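Local coordinates for protein malic enzyme (Entamoeba histolytica, PDB 3NV9) that activates metronidazole and, as a malic enzyme, oxidatively decarboxylates malate to pyruvate using a nicotinamide cofactor, at the interface of chains A and B. Residues are numbered along the deposited sequence; one frame, centred on the assembly and turned at random. Chains: chain A/B, Malic enzyme.

Contact 1: the interface of chains A and B. Residues chain A 49, 88, 92, 133; chain B 47, 49, 92, 133-134.
A:Ile49 and B:Ile49 meet as an antiparallel beta bridge, pairing strand 47-51 of one subunit with its twin across the two-fold axis. Beside this pair the contact is made by branched and aromatic side chains. The CD1 methyl of B:Ile49 touches two groups of chain A: it lies 3.6 Å from A:Val133 CG1 and 3.8 Å from the ring atom CE1 of A:Phe92. Its chi1 of -90° puts CG1 beside the backbone N, and this branch also touches A:Val133, crossing that side chain at about a right angle. In the reciprocal half, A:Ile49 CD1 reaches B:Val133 CG1 at 3.8 Å and the ring atom CE1 of B:Phe92 at 4.1 Å. Each phenylalanine has CG anti to its main-chain nitrogen (chi1 -159° in A:Phe92), which sends the far end of the ring inward; A:Phe92 CZ meets B:Val133 CG1 at 3.8 Å. Behind that ring, A:Leu88 sets CD1 3.3 Å above the ring plane, over its centre, so the ring is backed by its own chain. The same CD1 also meets B:Ile47 CG1, while CD2 rests 3.8 Å from B:Pro134 CG. Together the paired strands and interlocked apolar side chains hold the two subunits of the malic enzyme dimer together at its axis.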
# COMPACT_ATOMS: atom_id res chain seq x y z
N ILE A 49 3.71 -3.34 6.77
CA ILE A 49 4.61 -3.69 5.70
C ILE A 49 5.79 -4.44 6.31
O ILE A 49 6.12 -4.25 7.45
CB ILE A 49 5.03 -2.42 4.92
CG1 ILE A 49 4.05 -2.13 3.78
CG2 ILE A 49 6.38 -2.62 4.26
CD1 ILE A 49 2.64 -1.86 4.19
N LEU A 88 7.15 -5.87 -6.19
CA LEU A 88 5.95 -6.56 -5.59
C LEU A 88 4.74 -6.53 -6.49
O LEU A 88 3.81 -7.37 -6.36
CB LEU A 88 5.56 -5.90 -4.24
CG LEU A 88 4.74 -4.58 -4.27
CD1 LEU A 88 4.09 -4.27 -2.95
CD2 LEU A 88 5.52 -3.34 -4.70
N PHE A 92 0.53 -7.72 -6.06
CA PHE A 92 0.07 -6.51 -5.29
C PHE A 92 -1.34 -6.14 -5.73
O PHE A 92 -1.58 -5.86 -6.93
CB PHE A 92 1.03 -5.30 -5.50
CG PHE A 92 0.97 -4.21 -4.42
CD1 PHE A 92 0.59 -4.50 -3.08
CD2 PHE A 92 1.41 -2.91 -4.72
CE1 PHE A 92 0.59 -3.49 -2.07
CE2 PHE A 92 1.42 -1.88 -3.73
CZ PHE A 92 1.00 -2.17 -2.41
N VAL A 133 -3.28 -3.60 -0.07
CA VAL A 133 -3.44 -2.52 0.84
C VAL A 133 -4.77 -1.77 0.61
O VAL A 133 -5.27 -1.71 -0.49
CB VAL A 133 -2.25 -1.53 0.85
CG1 VAL A 133 -1.04 -2.16 1.54
CG2 VAL A 133 -1.96 -0.98 -0.50
N ILE B 47 9.36 -5.63 -0.58
CA ILE B 47 8.44 -5.60 0.57
C ILE B 47 7.20 -6.52 0.44
O ILE B 47 6.94 -7.06 -0.60
CB ILE B 47 7.96 -4.18 0.89
CG1 ILE B 47 6.93 -3.66 -0.17
CG2 ILE B 47 9.13 -3.33 1.15
CD1 ILE B 47 6.51 -2.14 0.03
N ILE B 49 3.07 -7.34 2.55
CA ILE B 49 2.19 -6.93 3.62
C ILE B 49 2.10 -8.09 4.64
O ILE B 49 2.09 -9.26 4.24
CB ILE B 49 0.80 -6.63 3.07
CG1 ILE B 49 0.68 -5.17 2.65
CG2 ILE B 49 -0.19 -6.79 4.16
CD1 ILE B 49 1.40 -4.82 1.43
N PHE B 92 1.17 5.14 8.10
CA PHE B 92 1.13 4.71 6.69
C PHE B 92 1.47 5.92 5.84
O PHE B 92 0.76 6.94 5.86
CB PHE B 92 -0.27 4.23 6.37
CG PHE B 92 -0.37 3.31 5.18
CD1 PHE B 92 0.67 2.48 4.80
CD2 PHE B 92 -1.57 3.24 4.49
CE1 PHE B 92 0.53 1.61 3.70
CE2 PHE B 92 -1.73 2.37 3.36
CZ PHE B 92 -0.67 1.56 2.98
N VAL B 133 4.04 2.14 1.17
CA VAL B 133 4.03 1.50 -0.13
C VAL B 133 4.34 2.47 -1.29
O VAL B 133 4.19 3.70 -1.15
CB VAL B 133 2.69 0.78 -0.35
CG1 VAL B 133 2.54 -0.41 0.64
CG2 VAL B 133 1.52 1.75 -0.21
N PRO B 134 4.82 1.92 -2.44
CA PRO B 134 5.05 2.69 -3.64
C PRO B 134 3.70 2.99 -4.31
O PRO B 134 2.81 2.13 -4.31
CB PRO B 134 5.86 1.72 -4.54
CG PRO B 134 5.57 0.37 -3.99
CD PRO B 134 5.38 0.55 -2.55

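Contact 2: the interface of chains A and B. Residues chain A 107-109, 111-112; chain B 73, 76-77, 80.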
# COMPACT_ATOMS: atom_id res chain seq x y z
N ASP A 107 -22.73 5.12 3.19
CA ASP A 107 -21.71 6.14 2.92
C ASP A 107 -21.12 6.64 4.26
O ASP A 107 -21.82 7.26 5.08
CB ASP A 107 -22.27 7.27 2.02
CG ASP A 107 -21.26 8.38 1.72
OD1 ASP A 107 -20.05 8.33 2.07
OD2 ASP A 107 -21.71 9.35 1.10
N VAL A 108 -19.84 6.34 4.48
CA VAL A 108 -19.20 6.59 5.79
C VAL A 108 -18.11 7.65 5.71
O VAL A 108 -17.28 7.74 6.62
CB VAL A 108 -18.75 5.25 6.44
CG1 VAL A 108 -20.01 4.40 6.82
CG2 VAL A 108 -17.83 4.42 5.45
N THR A 109 -18.17 8.51 4.67
CA THR A 109 -17.09 9.46 4.29
C THR A 109 -15.78 8.77 3.83
O THR A 109 -15.52 7.67 4.21
CB THR A 109 -16.70 10.43 5.43
OG1 THR A 109 -15.78 9.77 6.31
CG2 THR A 109 -17.94 10.96 6.24
N PRO A 111 -12.46 8.35 4.45
CA PRO A 111 -11.63 7.50 5.34
C PRO A 111 -12.41 6.43 6.06
O PRO A 111 -11.79 5.55 6.65
CB PRO A 111 -11.09 8.48 6.39
CG PRO A 111 -12.19 9.55 6.46
CD PRO A 111 -12.57 9.73 4.99
N GLY A 112 -13.74 6.54 6.06
CA GLY A 112 -14.61 5.60 6.81
C GLY A 112 -14.57 4.14 6.36
O GLY A 112 -14.88 3.21 7.16
N SER B 73 -16.35 1.54 10.97
CA SER B 73 -16.84 2.40 9.90
C SER B 73 -17.70 3.53 10.50
O SER B 73 -17.61 4.65 10.07
CB SER B 73 -17.68 1.63 8.90
OG SER B 73 -17.13 0.37 8.61
N ILE B 76 -15.49 5.95 12.45
CA ILE B 76 -14.75 6.82 11.57
C ILE B 76 -15.62 7.90 10.87
O ILE B 76 -15.21 9.04 10.78
CB ILE B 76 -13.85 6.09 10.56
CG1 ILE B 76 -12.70 5.33 11.30
CG2 ILE B 76 -13.18 7.11 9.64
CD1 ILE B 76 -11.99 4.34 10.41
N ARG B 77 -16.78 7.50 10.35
CA ARG B 77 -17.75 8.40 9.75
C ARG B 77 -18.01 9.59 10.67
O ARG B 77 -18.09 10.73 10.20
CB ARG B 77 -19.08 7.66 9.49
CG ARG B 77 -20.22 8.54 8.89
CD ARG B 77 -21.56 7.88 9.03
NE ARG B 77 -21.88 7.68 10.44
CZ ARG B 77 -22.72 6.73 10.91
NH1 ARG B 77 -23.30 5.88 10.06
NH2 ARG B 77 -22.94 6.62 12.21
N ASN B 80 -13.52 11.47 11.93
CA ASN B 80 -12.53 11.11 10.92
C ASN B 80 -11.13 10.87 11.51
O ASN B 80 -10.44 9.96 11.04
CB ASN B 80 -12.46 12.13 9.78
CG ASN B 80 -13.55 11.96 8.69
OD1 ASN B 80 -14.53 11.19 8.81
ND2 ASN B 80 -13.36 12.69 7.60
O HOH W 1 -14.61 0.54 7.68
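A chi1 of 83° places OG1 of A:Thr109 between its backbone N and carbonyl carbon, and B:Asn80, with chi1 -82°, turns its carboxamide to meet it. Both residues belong to the N-terminal domain of the malic enzyme family, here a loop of chain A against the start of 3-10 helix 80-82 of chain B. A:Thr109 OG1 donates a hydrogen bond to B:Asn80 OD1 (3.1 Å) across the interface, tilted 27° from the plane of that carbonyl. The same OG1 is an unusually short 2.5 Å from A:Val108 O, in that carbonyl's plane and on a lone pair; the hydroxyl proton is probably shared between, or alternates between, the two oxygens. A:Asp107 steadies the turn from the other end: its OD1 takes the N-H of A:Thr109 at 3.2 Å, met from above the carboxylate plane. Beside the threonine, A:Pro111 crosses B:Asn80 at about a right angle, with its CG 3.5 Å from the amide carbon CG. Helix 69-78 of chain B supplies the rest of the surface. B:Arg77 lays the aliphatic start of its side chain along A:Val108, CB standing 3.4 Å from A:Val108 O. The neighbouring residue, B:Ile76, packs its CG2 branch 3.5 Å from A:Gly112 CA, where no side chain intervenes. One turn back along the helix, water 1 bridges the chains, lying 2.7 Å from A:Gly112 O and linked equally closely to the hydroxyl of B:Ser73.

The C-alpha centres of contact 1 and contact 2 lie about 23 Å apart, and they have no residue in common, yet both draw on the N-terminal malic enzyme domain of each chain. Contact 1 includes like residues from both subunits and sits at the two-fold axis; contact 2 lies away from it and recurs with the chains exchanged. Helix 114-128 joins them in sequence, leading from the loop and 3-10 helix 110-113 of contact 2 to strand 131-136 of contact 1. An apolar centre flanked by helix-to-loop contacts should fix the relative orientation of the subunits in the dimer.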